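Local coordinates for protein KLLA0C04147p (Kluyveromyces lactis, PDB 5H2D) that binds ergosterol in the pocket of its oxysterol-binding-protein-related domain, the part described here, and probably transfers sterols between membranes, at residues 40-49 with 61-69; 353-361 with 370-378. All coordinates share one frame; numbering follows the deposited sequence.

Contact 1: 40-49 with 61-69; sequences RPSVSLWSVL and TLPVSFNEP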
loop_
_atom_site.group_PDB
_atom_site.type_symbol
_atom_site.label_atom_id
_atom_site.label_comp_id
_atom_site.label_asym_id
_atom_site.label_seq_id
_atom_site.Cartn_x
_atom_site.Cartn_y
_atom_site.Cartn_z
ATOM N N ARG A 40 17.788 -19.334 -2.961
ATOM C CA ARG A 40 18.117 -18.976 -1.596
ATOM C C ARG A 40 17.753 -20.163 -0.710
ATOM O O ARG A 40 16.661 -20.726 -0.864
ATOM C CB ARG A 40 17.362 -17.726 -1.152
ATOM C CG ARG A 40 17.752 -16.446 -1.888
ATOM C CD ARG A 40 16.751 -15.344 -1.559
ATOM N NE ARG A 40 15.386 -15.749 -1.909
ATOM C CZ ARG A 40 14.281 -15.267 -1.340
ATOM N NH1 ARG A 40 14.362 -14.357 -0.380
ATOM N NH2 ARG A 40 13.090 -15.701 -1.729
ATOM N N PRO A 41 18.638 -20.598 0.181
ATOM C CA PRO A 41 18.313 -21.756 1.020
ATOM C C PRO A 41 17.121 -21.465 1.919
ATOM O O PRO A 41 16.856 -20.319 2.297
ATOM C CB PRO A 41 19.593 -21.977 1.833
ATOM C CG PRO A 41 20.276 -20.649 1.829
ATOM C CD PRO A 41 19.961 -20.036 0.494
ATOM N N SER A 42 16.394 -22.523 2.263
ATOM C CA SER A 42 15.219 -22.394 3.124
ATOM C C SER A 42 15.643 -22.535 4.588
ATOM O O SER A 42 15.327 -23.509 5.274
ATOM C CB SER A 42 14.170 -23.428 2.739
ATOM O OG SER A 42 14.771 -24.707 2.654
ATOM N N VAL A 43 16.389 -21.528 5.057
ATOM C CA VAL A 43 16.811 -21.494 6.454
ATOM C C VAL A 43 15.591 -21.370 7.364
ATOM O O VAL A 43 14.604 -20.706 7.033
ATOM C CB VAL A 43 17.790 -20.332 6.705
ATOM C CG1 VAL A 43 18.348 -20.407 8.128
ATOM C CG2 VAL A 43 18.915 -20.330 5.672
ATOM N N SER A 44 15.658 -22.012 8.529
ATOM C CA SER A 44 14.545 -21.961 9.467
ATOM C C SER A 44 14.427 -20.566 10.085
ATOM O O SER A 44 15.418 -20.004 10.559
ATOM C CB SER A 44 14.740 -23.030 10.547
ATOM O OG SER A 44 14.442 -22.563 11.845
ATOM N N LEU A 45 13.218 -19.994 10.064
ATOM C CA LEU A 45 13.035 -18.649 10.613
ATOM C C LEU A 45 13.323 -18.619 12.108
ATOM O O LEU A 45 13.959 -17.683 12.610
ATOM C CB LEU A 45 11.611 -18.151 10.332
ATOM C CG LEU A 45 11.320 -16.706 10.763
ATOM C CD1 LEU A 45 12.364 -15.762 10.186
ATOM C CD2 LEU A 45 9.911 -16.274 10.319
ATOM N N TRP A 46 12.849 -19.629 12.837
ATOM C CA TRP A 46 13.161 -19.705 14.259
ATOM C C TRP A 46 14.668 -19.698 14.505
ATOM O O TRP A 46 15.146 -18.998 15.405
ATOM C CB TRP A 46 12.508 -20.945 14.868
ATOM C CG TRP A 46 12.942 -21.148 16.285
ATOM C CD1 TRP A 46 13.788 -22.117 16.754
ATOM C CD2 TRP A 46 12.600 -20.332 17.405
ATOM N NE1 TRP A 46 13.965 -21.966 18.109
ATOM C CE2 TRP A 46 13.248 -20.878 18.531
ATOM C CE3 TRP A 46 11.797 -19.203 17.571
ATOM C CZ2 TRP A 46 13.126 -20.323 19.804
ATOM C CZ3 TRP A 46 11.674 -18.656 18.833
ATOM C CH2 TRP A 46 12.329 -19.221 19.934
ATOM N N SER A 47 15.441 -20.463 13.718
ATOM C CA SER A 47 16.885 -20.517 13.939
ATOM C C SER A 47 17.513 -19.136 13.853
ATOM O O SER A 47 18.526 -18.869 14.518
ATOM C CB SER A 47 17.560 -21.470 12.942
ATOM O OG SER A 47 17.782 -20.879 11.668
ATOM N N VAL A 48 16.912 -18.250 13.055
ATOM C CA VAL A 48 17.410 -16.892 12.881
ATOM C C VAL A 48 16.929 -16.000 14.015
ATOM O O VAL A 48 17.715 -15.273 14.638
ATOM C CB VAL A 48 16.953 -16.349 11.510
ATOM C CG1 VAL A 48 17.291 -14.869 11.377
ATOM C CG2 VAL A 48 17.571 -17.149 10.372
ATOM N N LEU A 49 15.633 -16.058 14.320
ATOM C CA LEU A 49 15.035 -15.100 15.239
ATOM C C LEU A 49 15.253 -15.443 16.706
ATOM O O LEU A 49 15.063 -14.567 17.552
ATOM C CB LEU A 49 13.534 -14.967 14.979
ATOM C CG LEU A 49 13.093 -14.440 13.603
ATOM C CD1 LEU A 49 11.577 -14.366 13.533
ATOM C CD2 LEU A 49 13.717 -13.075 13.319
ATOM N N THR A 61 19.372 -8.160 11.701
ATOM C CA THR A 61 20.112 -8.576 10.521
ATOM C C THR A 61 19.619 -9.957 10.112
ATOM O O THR A 61 19.587 -10.880 10.934
ATOM C CB THR A 61 21.617 -8.596 10.785
ATOM O OG1 THR A 61 21.857 -8.865 12.175
ATOM C CG2 THR A 61 22.229 -7.258 10.409
ATOM N N LEU A 62 19.218 -10.087 8.855
ATOM C CA LEU A 62 18.585 -11.310 8.398
ATOM C C LEU A 62 19.326 -11.859 7.194
ATOM O O LEU A 62 19.891 -11.098 6.399
ATOM C CB LEU A 62 17.113 -11.062 8.029
ATOM C CG LEU A 62 16.268 -10.506 9.174
ATOM C CD1 LEU A 62 14.988 -9.888 8.642
ATOM C CD2 LEU A 62 15.937 -11.601 10.188
ATOM N N PRO A 63 19.349 -13.178 7.038
ATOM C CA PRO A 63 19.871 -13.763 5.802
ATOM C C PRO A 63 18.971 -13.403 4.633
ATOM O O PRO A 63 17.808 -13.029 4.800
ATOM C CB PRO A 63 19.842 -15.265 6.081
ATOM C CG PRO A 63 18.700 -15.420 7.047
ATOM C CD PRO A 63 18.746 -14.192 7.922
ATOM N N VAL A 64 19.530 -13.516 3.426
ATOM C CA VAL A 64 18.795 -13.092 2.241
ATOM C C VAL A 64 17.531 -13.915 2.034
ATOM O O VAL A 64 16.584 -13.445 1.394
ATOM C CB VAL A 64 19.706 -13.144 0.997
ATOM C CG1 VAL A 64 20.019 -14.582 0.626
ATOM C CG2 VAL A 64 19.044 -12.414 -0.159
ATOM N N SER A 65 17.486 -15.141 2.561
ATOM C CA SER A 65 16.272 -15.943 2.507
ATOM C C SER A 65 15.076 -15.231 3.133
ATOM O O SER A 65 13.931 -15.558 2.807
ATOM C CB SER A 65 16.506 -17.287 3.215
ATOM O OG SER A 65 17.539 -18.011 2.565
ATOM N N PHE A 66 15.307 -14.274 4.029
ATOM C CA PHE A 66 14.202 -13.560 4.663
ATOM C C PHE A 66 14.196 -12.086 4.276
ATOM O O PHE A 66 13.645 -11.250 5.006
ATOM C CB PHE A 66 14.233 -13.761 6.183
ATOM C CG PHE A 66 13.925 -15.169 6.578
ATOM C CD1 PHE A 66 12.667 -15.705 6.324
ATOM C CD2 PHE A 66 14.900 -15.982 7.133
ATOM C CE1 PHE A 66 12.374 -17.018 6.635
ATOM C CE2 PHE A 66 14.608 -17.297 7.453
ATOM C CZ PHE A 66 13.347 -17.810 7.202
ATOM N N ASN A 67 14.787 -11.767 3.130
ATOM C CA ASN A 67 14.688 -10.450 2.511
ATOM C C ASN A 67 13.905 -10.565 1.209
ATOM O O ASN A 67 13.881 -11.616 0.564
ATOM C CB ASN A 67 16.068 -9.865 2.200
ATOM C CG ASN A 67 16.863 -9.489 3.435
ATOM O OD1 ASN A 67 18.090 -9.479 3.396
ATOM N ND2 ASN A 67 16.183 -9.153 4.514
ATOM N N GLU A 68 13.282 -9.454 0.802
ATOM C CA GLU A 68 12.583 -9.385 -0.470
ATOM C C GLU A 68 13.073 -8.162 -1.241
ATOM O O GLU A 68 13.217 -7.097 -0.649
ATOM C CB GLU A 68 11.065 -9.274 -0.227
ATOM C CG GLU A 68 10.225 -9.276 -1.477
ATOM C CD GLU A 68 8.750 -9.137 -1.148
ATOM O OE1 GLU A 68 8.208 -8.014 -1.225
ATOM O OE2 GLU A 68 8.130 -10.157 -0.809
ATOM N N PRO A 69 13.298 -8.271 -2.565
ATOM C CA PRO A 69 13.819 -7.124 -3.328
ATOM C C PRO A 69 12.745 -6.129 -3.720
ATOM O O PRO A 69 12.696 -5.652 -4.855
ATOM C CB PRO A 69 14.426 -7.783 -4.571
ATOM C CG PRO A 69 13.520 -8.958 -4.790
ATOM C CD PRO A 69 13.221 -9.483 -3.399
#
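Phe-66 and Leu-45 meet face-on: methyl CD1 of Leu-45 stands 3.6 Å from the centroid of the Phe-66 ring and only 6° off its normal, a CH-pi contact over the centre of one face. CB of Leu-45 lies closest to the ring atom CZ of Phe-66, and the carbonyl oxygen of Val-43 comes to the ring edge, near its plane, with O of Val-43 3.2 Å from CZ of Phe-66. The ring is thus wedged against the chain where it enters helix 45-49, whose first turn is capped by Ser-44: its OG accepts from N of Ser-47.

Farther along that helix Val-48 carries the apolar contact. With CG1 anti to the backbone N (chi1 172°), that methyl is 3.7 Å from CD2 of Leu-62, the two side chains crossing at about a right angle, and CG1 of Val-48 also abuts ring atom CD of Pro-63 at 3.8 Å. CD2 of Leu-49 approaches the same methyl of Leu-62 more distantly.

At the other end the contact turns polar. Arg-40, its chain bent at chi3 (-57°), runs its CG and CD past the methyls of Val-64 and presents NH1 edge-on to the carbonyl of that residue; the hydrogen bond from NH1 of Arg-40 to O of Val-64 is 3.0 Å. That oxygen also accepts from N of Asn-67, closing a tight turn. OG of Ser-65 is modelled implausibly close to O of Pro-41, so the bond there is doubtful in its details.

The chemistry is divided: the guanidinium of Arg-40 serves the backbone carbonyl of Val-64 at one end, while hydrocarbon fills the other, where Leu-45 and Leu-62 also touch the bound ergosterol, so the apolar part doubles as pocket wall.

Contact 2: 353-361 with 370-378; sequences TRLRPDQRA and AATEKHRVE
Helix 357-361 and helix 370-378 run almost antiparallel, 167° between their N-to-C directions, with axes 7.7 Å apart at closest approach. CA of Asp-358 and CA of Ala-370 come within 4.1 Å. The close approach is consistent with alanines at the interface: CB of Ala-361 rests 3.9 Å from CB of Ala-370.

Asp-358 is the knob, set in a hole formed by Ala-370, Glu-373, Lys-374 and Val-377. Its CG lies between the backbone N and the carbonyl carbon (chi1 48°), which directs the carboxylate along the partner helix, OD2 passing 3.3 Å from CB of Lys-374. Arg-356 holds this carboxylate side-on with two nitrogens: NE donates to OD1 of Asp-358 at 2.7 Å, and NH2 to the syn lone pair of OD2. Gripped twice, the acid should have little freedom to rotate and probably stays ionised. The facing helix has its own side-on pair, Arg-376 with Glu-373; NE of Arg-376 bonds to OE2 of Glu-373 at a nearly straight 176°. Pro-357 lies across both partners at about a right angle. No direct hydrogen bond joins the segments, but a water accepts from NH2 of Arg-356 and donates to OE2 of Glu-378, which is also salt-bridged to Lys-374.

Segment 353-361 ties this antiparallel helical pair to the beta structure: Arg-356 and Asp-358 lie on Phe-121 of strand 119-121, Arg-356 forms a salt bridge with Glu-127, and Thr-353 bonds to Thr-128 at the start of strand 128-133. Phe-435, the final residue, touches Pro-357 and accepts from NH1 of Arg-376 through its backbone O.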
loop_
_atom_site.group_PDB
_atom_site.type_symbol
_atom_site.label_atom_id
_atom_site.label_comp_id
_atom_site.label_asym_id
_atom_site.label_seq_id
_atom_site.Cartn_x
_atom_site.Cartn_y
_atom_site.Cartn_z
ATOM N N THR A 353 13.322 4.481 -6.141
ATOM C CA THR A 353 13.661 3.116 -5.738
ATOM C C THR A 353 14.180 2.255 -6.887
ATOM O O THR A 353 15.031 1.383 -6.666
ATOM C CB THR A 353 12.429 2.450 -5.112
ATOM O OG1 THR A 353 11.997 3.238 -3.992
ATOM C CG2 THR A 353 12.747 0.994 -4.658
ATOM N N ARG A 354 13.689 2.471 -8.117
ATOM C CA ARG A 354 14.186 1.670 -9.239
ATOM C C ARG A 354 15.694 1.813 -9.411
ATOM O O ARG A 354 16.344 0.910 -9.949
ATOM C CB ARG A 354 13.481 2.067 -10.533
ATOM C CG ARG A 354 12.024 1.681 -10.564
ATOM C CD ARG A 354 11.372 2.348 -11.750
ATOM N NE ARG A 354 9.928 2.163 -11.785
ATOM C CZ ARG A 354 9.071 2.982 -11.197
ATOM N NH1 ARG A 354 9.520 4.018 -10.507
ATOM N NH2 ARG A 354 7.769 2.776 -11.310
ATOM N N LEU A 355 16.263 2.924 -8.959
ATOM C CA LEU A 355 17.696 3.164 -9.087
ATOM C C LEU A 355 18.482 2.693 -7.880
ATOM O O LEU A 355 19.712 2.842 -7.864
ATOM C CB LEU A 355 17.964 4.656 -9.305
ATOM C CG LEU A 355 17.205 5.248 -10.483
ATOM C CD1 LEU A 355 17.422 6.751 -10.604
ATOM C CD2 LEU A 355 17.604 4.534 -11.770
ATOM N N ARG A 356 17.811 2.147 -6.871
ATOM C CA ARG A 356 18.502 1.739 -5.654
ATOM C C ARG A 356 19.358 0.503 -5.916
ATOM O O ARG A 356 18.821 -0.541 -6.301
ATOM C CB ARG A 356 17.498 1.493 -4.529
ATOM C CG ARG A 356 18.216 1.249 -3.245
ATOM C CD ARG A 356 17.313 1.064 -2.047
ATOM N NE ARG A 356 18.161 0.612 -0.956
ATOM C CZ ARG A 356 17.861 0.693 0.334
ATOM N NH1 ARG A 356 16.719 1.240 0.736
ATOM N NH2 ARG A 356 18.732 0.228 1.224
ATOM N N PRO A 357 20.685 0.573 -5.732
ATOM C CA PRO A 357 21.570 -0.459 -6.291
ATOM C C PRO A 357 21.639 -1.752 -5.499
ATOM O O PRO A 357 21.857 -2.814 -6.101
ATOM C CB PRO A 357 22.940 0.242 -6.323
ATOM C CG PRO A 357 22.873 1.280 -5.267
ATOM C CD PRO A 357 21.428 1.765 -5.294
ATOM N N ASP A 358 21.516 -1.698 -4.166
ATOM C CA ASP A 358 21.492 -2.953 -3.416
ATOM C C ASP A 358 20.212 -3.725 -3.701
ATOM O O ASP A 358 20.239 -4.948 -3.909
ATOM C CB ASP A 358 21.677 -2.719 -1.905
ATOM C CG ASP A 358 20.785 -1.628 -1.330
ATOM O OD1 ASP A 358 20.197 -0.815 -2.078
ATOM O OD2 ASP A 358 20.714 -1.571 -0.081
ATOM N N GLN A 359 19.084 -3.024 -3.737
ATOM C CA GLN A 359 17.826 -3.678 -4.063
ATOM C C GLN A 359 17.839 -4.232 -5.486
ATOM O O GLN A 359 17.298 -5.314 -5.735
ATOM C CB GLN A 359 16.675 -2.693 -3.862
ATOM C CG GLN A 359 15.319 -3.323 -4.057
ATOM C CD GLN A 359 14.205 -2.356 -3.766
ATOM O OE1 GLN A 359 14.306 -1.517 -2.871
ATOM N NE2 GLN A 359 13.127 -2.465 -4.530
ATOM N N ARG A 360 18.439 -3.505 -6.435
ATOM C CA ARG A 360 18.531 -4.008 -7.805
ATOM C C ARG A 360 19.366 -5.281 -7.867
ATOM O O ARG A 360 18.990 -6.251 -8.538
ATOM C CB ARG A 360 19.128 -2.943 -8.724
ATOM C CG ARG A 360 19.407 -3.425 -10.159
ATOM C CD ARG A 360 18.122 -3.739 -10.929
ATOM N NE ARG A 360 17.208 -2.606 -10.852
ATOM C CZ ARG A 360 15.884 -2.714 -10.846
ATOM N NH1 ARG A 360 15.310 -3.903 -10.945
ATOM N NH2 ARG A 360 15.139 -1.626 -10.722
ATOM N N ALA A 361 20.518 -5.282 -7.194
ATOM C CA ALA A 361 21.350 -6.481 -7.164
ATOM C C ALA A 361 20.579 -7.662 -6.601
ATOM O O ALA A 361 20.633 -8.771 -7.150
ATOM C CB ALA A 361 22.613 -6.232 -6.344
ATOM N N ALA A 370 24.487 -7.164 -3.438
ATOM C CA ALA A 370 23.458 -6.477 -2.662
ATOM C C ALA A 370 23.967 -6.119 -1.271
ATOM O O ALA A 370 23.747 -5.002 -0.795
ATOM C CB ALA A 370 22.189 -7.336 -2.594
ATOM N N ALA A 371 24.680 -7.040 -0.609
ATOM C CA ALA A 371 25.197 -6.756 0.726
ATOM C C ALA A 371 26.275 -5.683 0.681
ATOM O O ALA A 371 26.369 -4.849 1.589
ATOM C CB ALA A 371 25.746 -8.039 1.358
ATOM N N THR A 372 27.099 -5.698 -0.369
ATOM C CA THR A 372 28.166 -4.713 -0.505
ATOM C C THR A 372 27.594 -3.312 -0.686
ATOM O O THR A 372 28.032 -2.356 -0.034
ATOM C CB THR A 372 29.056 -5.085 -1.688
ATOM O OG1 THR A 372 29.615 -6.389 -1.476
ATOM C CG2 THR A 372 30.183 -4.078 -1.855
ATOM N N GLU A 373 26.593 -3.179 -1.559
ATOM C CA GLU A 373 26.002 -1.871 -1.826
ATOM C C GLU A 373 25.170 -1.394 -0.650
ATOM O O GLU A 373 25.137 -0.192 -0.354
ATOM C CB GLU A 373 25.152 -1.931 -3.094
ATOM C CG GLU A 373 26.005 -1.977 -4.344
ATOM C CD GLU A 373 26.837 -0.707 -4.496
ATOM O OE1 GLU A 373 26.392 0.218 -5.203
ATOM O OE2 GLU A 373 27.925 -0.624 -3.885
ATOM N N LYS A 374 24.491 -2.323 0.030
ATOM C CA LYS A 374 23.709 -1.939 1.199
ATOM C C LYS A 374 24.601 -1.333 2.270
ATOM O O LYS A 374 24.263 -0.312 2.879
ATOM C CB LYS A 374 22.947 -3.153 1.743
ATOM C CG LYS A 374 22.104 -2.843 2.959
ATOM C CD LYS A 374 21.384 -4.093 3.453
ATOM C CE LYS A 374 20.328 -3.780 4.497
ATOM N NZ LYS A 374 20.923 -3.526 5.834
ATOM N N HIS A 375 25.754 -1.951 2.514
ATOM C CA HIS A 375 26.663 -1.403 3.505
ATOM C C HIS A 375 27.065 0.017 3.131
ATOM O O HIS A 375 27.115 0.907 3.989
ATOM C CB HIS A 375 27.881 -2.317 3.617
ATOM C CG HIS A 375 28.773 -2.001 4.773
ATOM N ND1 HIS A 375 29.738 -1.019 4.719
ATOM C CD2 HIS A 375 28.841 -2.534 6.014
ATOM C CE1 HIS A 375 30.365 -0.961 5.881
ATOM N NE2 HIS A 375 29.845 -1.874 6.681
ATOM N N ARG A 376 27.318 0.249 1.845
ATOM C CA ARG A 376 27.749 1.567 1.392
ATOM C C ARG A 376 26.644 2.602 1.561
ATOM O O ARG A 376 26.875 3.677 2.126
ATOM C CB ARG A 376 28.181 1.494 -0.068
ATOM C CG ARG A 376 28.669 2.827 -0.608
ATOM C CD ARG A 376 29.162 2.719 -2.046
ATOM N NE ARG A 376 28.086 2.356 -2.964
ATOM C CZ ARG A 376 27.151 3.206 -3.376
ATOM N NH1 ARG A 376 27.170 4.469 -2.960
ATOM N NH2 ARG A 376 26.201 2.796 -4.209
ATOM N N VAL A 377 25.440 2.308 1.068
ATOM C CA VAL A 377 24.423 3.351 1.117
ATOM C C VAL A 377 23.960 3.574 2.549
ATOM O O VAL A 377 23.600 4.699 2.920
ATOM C CB VAL A 377 23.243 3.049 0.166
ATOM C CG1 VAL A 377 23.743 2.948 -1.279
ATOM C CG2 VAL A 377 22.532 1.790 0.573
ATOM N N GLU A 378 23.986 2.537 3.384
ATOM C CA GLU A 378 23.606 2.741 4.780
ATOM C C GLU A 378 24.667 3.533 5.535
ATOM O O GLU A 378 24.330 4.356 6.397
ATOM C CB GLU A 378 23.320 1.402 5.464
ATOM C CG GLU A 378 21.971 0.821 5.023
ATOM C CD GLU A 378 21.645 -0.502 5.691
ATOM O OE1 GLU A 378 22.511 -1.052 6.399
ATOM O OE2 GLU A 378 20.514 -1.006 5.495
HETATM O O HOH W 1 18.180 -0.052 4.023
#

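Contact 2 opens nearly 300 residues after contact 1 closes, yet their centres lie only about 18 Å apart, on the same side of the chain's centre. They touch where O of Pro-69 lies 3.2 Å from NE2 of Gln-359, a weak hydrogen bond. The two helices of contact 2 also extend toward contact 1: Met-362 meets Val-64 and Asn-67, and Tyr-367 meets Arg-40 and Val-64. Their relation to the sterol differs. The side chain of Leu-62 is about 4 Å from ergosterol, whereas that of Lys-374 is about 12 Å away: contact 1 contributes to the pocket, whereas contact 2 lies farther from the sterol.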